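Local coordinates for protein predicted acetamidase/formamidase (Thermoanaerobacter tengcongensis, PDB 3TKK) that probably hydrolyses carbon-nitrogen bonds in linear amides such as formamide or acetamide, and binds zinc and calcium ions, at residues 13-18 / 142-148; 86-92 / 110-116. Residues are numbered along the deposited sequence.

Contact 1 (13-18 / 142-148); sequences IFAFSK and KEGSINC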
loop_
_atom_site.group_PDB
_atom_site.type_symbol
_atom_site.label_atom_id
_atom_site.label_comp_id
_atom_site.label_asym_id
_atom_site.label_seq_id
_atom_site.Cartn_x
_atom_site.Cartn_y
_atom_site.Cartn_z
ATOM N N ILE A 13 2.914 26.866 14.484
ATOM C CA ILE A 13 1.541 26.726 14.998
ATOM C C ILE A 13 1.337 25.302 15.508
ATOM O O ILE A 13 2.038 24.359 15.078
ATOM C CB ILE A 13 0.577 26.897 13.859
ATOM C CG1 ILE A 13 0.846 25.811 12.779
ATOM C CG2 ILE A 13 0.673 28.394 13.264
ATOM C CD1 ILE A 13 0.048 26.051 11.645
ATOM N N PHE A 14 0.284 25.085 16.294
ATOM C CA PHE A 14 0.009 23.749 16.756
ATOM C C PHE A 14 -1.282 23.206 16.105
ATOM O O PHE A 14 -1.581 22.042 16.217
ATOM C CB PHE A 14 -0.089 23.768 18.340
ATOM C CG PHE A 14 1.292 23.927 18.973
ATOM C CD1 PHE A 14 2.183 22.835 18.973
ATOM C CD2 PHE A 14 1.735 25.176 19.399
ATOM C CE1 PHE A 14 3.455 22.976 19.488
ATOM C CE2 PHE A 14 3.016 25.368 19.886
ATOM C CZ PHE A 14 3.903 24.255 19.950
ATOM N N ALA A 15 -2.098 24.074 15.506
ATOM C CA ALA A 15 -3.290 23.573 14.828
ATOM C C ALA A 15 -3.423 24.347 13.557
ATOM O O ALA A 15 -3.031 25.526 13.544
ATOM C CB ALA A 15 -4.571 23.818 15.765
ATOM N N PHE A 16 -3.974 23.746 12.488
ATOM C CA PHE A 16 -4.185 24.515 11.195
ATOM C C PHE A 16 -5.469 25.290 11.362
ATOM O O PHE A 16 -6.515 24.683 11.692
ATOM C CB PHE A 16 -4.230 23.581 9.982
ATOM C CG PHE A 16 -2.894 23.043 9.626
ATOM C CD1 PHE A 16 -2.282 22.055 10.384
ATOM C CD2 PHE A 16 -2.183 23.586 8.530
ATOM C CE1 PHE A 16 -0.937 21.576 10.004
ATOM C CE2 PHE A 16 -0.893 23.142 8.154
ATOM C CZ PHE A 16 -0.263 22.159 8.941
ATOM N N SER A 17 -5.410 26.620 11.257
ATOM C CA SER A 17 -6.637 27.361 11.576
ATOM C C SER A 17 -6.606 28.614 10.740
ATOM O O SER A 17 -5.542 29.217 10.544
ATOM C CB SER A 17 -6.709 27.734 13.079
ATOM O OG SER A 17 -7.749 28.733 13.238
ATOM N N LYS A 18 -7.764 29.014 10.251
ATOM C CA LYS A 18 -7.855 30.238 9.435
ATOM C C LYS A 18 -7.527 31.466 10.262
ATOM O O LYS A 18 -7.289 32.546 9.695
ATOM C CB LYS A 18 -9.269 30.441 8.892
ATOM C CG LYS A 18 -10.326 30.637 9.974
ATOM C CD LYS A 18 -11.646 30.981 9.300
ATOM C CE LYS A 18 -12.776 30.527 10.155
ATOM N NZ LYS A 18 -13.154 31.731 11.112
ATOM N N LYS A 142 -11.332 25.276 5.928
ATOM C CA LYS A 142 -12.380 26.277 5.713
ATOM C C LYS A 142 -12.855 26.807 7.047
ATOM O O LYS A 142 -12.894 27.979 7.276
ATOM C CB LYS A 142 -13.526 25.629 4.937
ATOM C CG LYS A 142 -14.464 26.619 4.207
ATOM C CD LYS A 142 -15.400 25.724 3.329
ATOM C CE LYS A 142 -16.919 25.931 3.611
ATOM N NZ LYS A 142 -17.572 24.589 3.324
ATOM N N GLU A 143 -13.127 25.954 7.999
ATOM C CA GLU A 143 -13.749 26.499 9.210
ATOM C C GLU A 143 -13.015 26.178 10.531
ATOM O O GLU A 143 -12.079 26.903 10.901
ATOM C CB GLU A 143 -15.245 26.138 9.241
ATOM C CG GLU A 143 -16.089 26.948 10.304
ATOM C CD GLU A 143 -15.750 28.468 10.334
ATOM O OE1 GLU A 143 -15.142 28.968 11.332
ATOM O OE2 GLU A 143 -16.087 29.170 9.348
ATOM N N GLY A 144 -13.451 25.144 11.265
ATOM C CA GLY A 144 -12.940 24.934 12.641
ATOM C C GLY A 144 -11.456 24.545 12.563
ATOM O O GLY A 144 -11.035 23.783 11.650
ATOM N N SER A 145 -10.689 25.056 13.524
ATOM C CA SER A 145 -9.355 24.610 13.829
ATOM C C SER A 145 -9.139 23.062 13.833
ATOM O O SER A 145 -9.964 22.287 14.376
ATOM C CB SER A 145 -8.958 25.182 15.203
ATOM O OG SER A 145 -7.641 24.754 15.523
ATOM N N ILE A 146 -8.026 22.629 13.244
ATOM C CA ILE A 146 -7.663 21.231 13.281
ATOM C C ILE A 146 -6.237 21.015 13.763
ATOM O O ILE A 146 -5.286 21.340 13.117
ATOM C CB ILE A 146 -7.973 20.499 11.938
ATOM C CG1 ILE A 146 -9.498 20.578 11.654
ATOM C CG2 ILE A 146 -7.519 18.988 12.003
ATOM C CD1 ILE A 146 -9.968 20.100 10.202
ATOM N N ASN A 147 -6.119 20.447 14.943
ATOM C CA ASN A 147 -4.790 20.127 15.486
ATOM C C ASN A 147 -3.808 19.496 14.493
ATOM O O ASN A 147 -4.187 18.544 13.796
ATOM C CB ASN A 147 -5.005 19.160 16.660
ATOM C CG ASN A 147 -3.755 18.971 17.490
ATOM O OD1 ASN A 147 -2.911 18.073 17.232
ATOM N ND2 ASN A 147 -3.615 19.816 18.510
ATOM N N CYS A 148 -2.549 20.013 14.488
ATOM C CA CYS A 148 -1.404 19.524 13.720
ATOM C C CYS A 148 -1.219 18.045 13.555
ATOM O O CYS A 148 -0.703 17.621 12.539
ATOM C CB CYS A 148 -0.112 20.133 14.320
ATOM S SG CYS A 148 -0.093 21.768 13.679
HETATM O O HOH W 1 -9.932 27.225 9.658
#
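Cys148 tucks its side chain beside the Phe16 ring, SG 3.8 Å from Phe16 CE1 and 4.7 Å from the ring centroid, an oblique sulfur-aromatic contact within a very short antiparallel two-stranded ribbon. The same SG also lies 4.2 Å from Ile13 CG1; Cys148 is buried, and the opposite segment covers more of its surface than of any other residue here. The ribbon pairs strand 15-16 with strand 146-147. Phe16 and Ile146 form its hydrogen-bonded pair, with Phe16 N to Ile146 O at 2.8 Å and Ile146 N to Phe16 O at 3.0 Å; Cys148 N donates a further bond to Phe14 O (2.8 Å), an oxygen whose position is less certain. Ala15 and Asn147 form the neighbouring non-hydrogen-bonded pair, where the strands draw close, CA to CA 3.8 Å. Phe16 and Ile13 also rest on Ala181 of strand 180-186, while the Phe16 ring meets that of His154, so the ribbon packs on the mixed sheet that includes strands 62-69 and 180-186. Past the paired residues the chains diverge and polar groups take over: Lys18 NZ forms a salt bridge with Glu143 OE1 at 3.4 Å, and one water accepts from Lys18 N (2.9 Å) and donates to Glu143 O (2.5 Å).

Contact 2 (86-92 / 110-116); sequences VAEKGVL and SKVVDIK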
loop_
_atom_site.group_PDB
_atom_site.type_symbol
_atom_site.label_atom_id
_atom_site.label_comp_id
_atom_site.label_asym_id
_atom_site.label_seq_id
_atom_site.Cartn_x
_atom_site.Cartn_y
_atom_site.Cartn_z
ATOM N N VAL A 86 18.123 17.106 7.089
ATOM C CA VAL A 86 17.655 16.651 8.383
ATOM C C VAL A 86 18.842 16.826 9.389
ATOM O O VAL A 86 19.993 16.752 9.049
ATOM C CB VAL A 86 17.119 15.200 8.400
ATOM C CG1 VAL A 86 15.929 15.067 7.340
ATOM C CG2 VAL A 86 18.309 14.192 8.143
ATOM N N ALA A 87 18.505 17.048 10.659
ATOM C CA ALA A 87 19.514 17.120 11.709
ATOM C C ALA A 87 20.309 15.810 11.861
ATOM O O ALA A 87 19.887 14.754 11.344
ATOM C CB ALA A 87 18.989 17.579 12.962
ATOM N N GLU A 88 21.463 15.889 12.529
ATOM C CA GLU A 88 22.356 14.705 12.702
ATOM C C GLU A 88 21.939 13.757 13.820
ATOM O O GLU A 88 22.612 12.760 14.090
ATOM C CB GLU A 88 23.836 15.165 12.865
ATOM C CG GLU A 88 23.895 16.129 13.884
ATOM C CD GLU A 88 25.295 16.680 14.130
ATOM O OE1 GLU A 88 26.133 15.935 14.716
ATOM O OE2 GLU A 88 25.524 17.852 13.747
ATOM N N LYS A 89 20.848 14.055 14.493
ATOM C CA LYS A 89 20.276 13.023 15.344
ATOM C C LYS A 89 18.754 12.977 15.198
ATOM O O LYS A 89 18.194 13.911 14.666
ATOM C CB LYS A 89 20.611 13.226 16.793
ATOM C CG LYS A 89 19.705 14.162 17.508
ATOM C CD LYS A 89 20.553 14.712 18.694
ATOM C CE LYS A 89 20.115 16.152 19.006
ATOM N NZ LYS A 89 18.749 16.128 19.553
ATOM N N GLY A 90 18.119 11.851 15.564
ATOM C CA GLY A 90 16.637 11.782 15.515
ATOM C C GLY A 90 16.106 10.910 16.632
ATOM O O GLY A 90 16.880 10.332 17.374
ATOM N N VAL A 91 14.806 10.785 16.751
ATOM C CA VAL A 91 14.293 10.034 17.868
ATOM C C VAL A 91 13.285 9.047 17.338
ATOM O O VAL A 91 12.519 9.404 16.424
ATOM C CB VAL A 91 13.533 11.004 18.764
ATOM C CG1 VAL A 91 12.979 10.283 20.004
ATOM C CG2 VAL A 91 14.558 12.190 19.209
ATOM N N LEU A 92 13.270 7.836 17.925
ATOM C CA LEU A 92 12.324 6.808 17.620
ATOM C C LEU A 92 11.523 6.701 18.916
ATOM O O LEU A 92 12.148 6.712 20.032
ATOM C CB LEU A 92 13.047 5.457 17.388
ATOM C CG LEU A 92 13.753 5.600 16.061
ATOM C CD1 LEU A 92 14.815 4.601 15.922
ATOM C CD2 LEU A 92 12.622 5.394 15.021
ATOM N N SER A 110 11.543 5.533 24.069
ATOM C CA SER A 110 12.180 6.328 23.000
ATOM C C SER A 110 13.652 5.988 22.890
ATOM O O SER A 110 14.271 5.551 23.851
ATOM C CB SER A 110 12.099 7.832 23.272
ATOM O OG SER A 110 12.789 8.140 24.463
ATOM N N LYS A 111 14.224 6.193 21.704
ATOM C CA LYS A 111 15.622 5.973 21.489
ATOM C C LYS A 111 16.117 7.091 20.622
ATOM O O LYS A 111 15.563 7.325 19.509
ATOM C CB LYS A 111 15.821 4.722 20.660
ATOM C CG LYS A 111 17.316 4.347 20.512
ATOM C CD LYS A 111 17.369 3.067 19.738
ATOM C CE LYS A 111 18.539 2.316 20.309
ATOM N NZ LYS A 111 19.596 3.343 20.678
ATOM N N VAL A 112 17.190 7.741 21.057
ATOM C CA VAL A 112 17.755 8.804 20.211
ATOM C C VAL A 112 18.810 8.108 19.366
ATOM O O VAL A 112 19.569 7.355 19.919
ATOM C CB VAL A 112 18.463 9.868 21.096
ATOM C CG1 VAL A 112 19.346 10.831 20.273
ATOM C CG2 VAL A 112 17.422 10.655 21.878
ATOM N N VAL A 113 18.823 8.324 18.052
ATOM C CA VAL A 113 19.813 7.725 17.159
ATOM C C VAL A 113 20.649 8.784 16.440
ATOM O O VAL A 113 20.140 9.834 16.062
ATOM C CB VAL A 113 19.142 6.856 16.100
ATOM C CG1 VAL A 113 18.565 5.659 16.799
ATOM C CG2 VAL A 113 17.912 7.571 15.473
ATOM N N ASP A 114 21.910 8.464 16.198
ATOM C CA ASP A 114 22.760 9.254 15.341
ATOM C C ASP A 114 22.366 9.054 13.879
ATOM O O ASP A 114 21.875 7.995 13.475
ATOM C CB ASP A 114 24.223 8.896 15.616
ATOM C CG ASP A 114 24.624 9.271 16.987
ATOM O OD1 ASP A 114 24.106 10.284 17.524
ATOM O OD2 ASP A 114 25.389 8.494 17.554
ATOM N N ILE A 115 22.415 10.159 13.149
ATOM C CA ILE A 115 22.271 10.128 11.704
ATOM C C ILE A 115 23.638 10.579 11.221
ATOM O O ILE A 115 24.090 11.681 11.604
ATOM C CB ILE A 115 21.126 11.043 11.216
ATOM C CG1 ILE A 115 19.840 10.468 11.793
ATOM C CG2 ILE A 115 21.107 11.049 9.653
ATOM C CD1 ILE A 115 18.575 11.230 11.729
ATOM N N LYS A 116 24.314 9.710 10.489
ATOM C CA LYS A 116 25.642 10.014 9.971
ATOM C C LYS A 116 25.956 9.370 8.653
ATOM O O LYS A 116 25.539 8.271 8.394
ATOM C CB LYS A 116 26.671 9.492 10.930
ATOM C CG LYS A 116 26.379 9.802 12.324
ATOM C CD LYS A 116 27.429 10.515 12.978
ATOM C CE LYS A 116 27.039 11.981 12.910
ATOM N NZ LYS A 116 27.808 12.768 13.974
HETATM O O HOH W 2 28.233 15.172 15.703
#
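Five backbone hydrogen bonds join the two segments in antiparallel register. Gly90 and Val113 exchange a reciprocal pair, Gly90 N to Val113 O and Val113 N to Gly90 O, both 2.9 Å; Leu92 and Lys111 do the same, with Leu92 N to Lys111 O at 2.8 Å and Lys111 N to Leu92 O at 2.7 Å. Ile115 N adds a bond of 2.8 Å to Glu88 O. Beyond it Glu88 OE1 and Lys116 NZ make a long salt bridge of 3.7 Å, supplemented by a water that donates to the carboxylate and is held only weakly by the lysine. Apolar packing falls on both faces. Leu92 CD1 meets Val113 CG1 at 4.0 Å on one, where Gly90, lacking a side chain, lets Ile115 CD1 approach to 3.9 Å of its N; a CB there would be tight against that methyl. Val91 CG2 and Val112 CG2 touch at 4.2 Å on the other face, which also carries Lys89 and Asp114. Leu92 further packs on Ile269 of the second subunit. Backbone hydrogen bonds of Ala87 with Ala202 and of Val91 with Glu200, a zinc ligand, tie segment 86-92 to the region of the metal site. The pairing is the first step of an antiparallel four-stranded meander, in which strands 108-116, 119-121 and 127-129 follow strand 89-95.

Both contacts are antiparallel strand pairings, but they belong to separate sheets: their centres lie 29 Å apart and their nearest atoms about 15 Å, with no touch. Contact 2 closes over 17 intervening residues and is nested inside the 123-residue loop closed by contact 1. They approach the metal centre from different parts of the fold. In contact 1 the side chain of Cys148 is about 6 Å from that of Asn157, a calcium ligand, and about 9 Å from the bound calcium. In contact 2 the Val91 side chain is about 4 Å from that of the zinc ligand Glu200 and about 9 Å from the zinc ion.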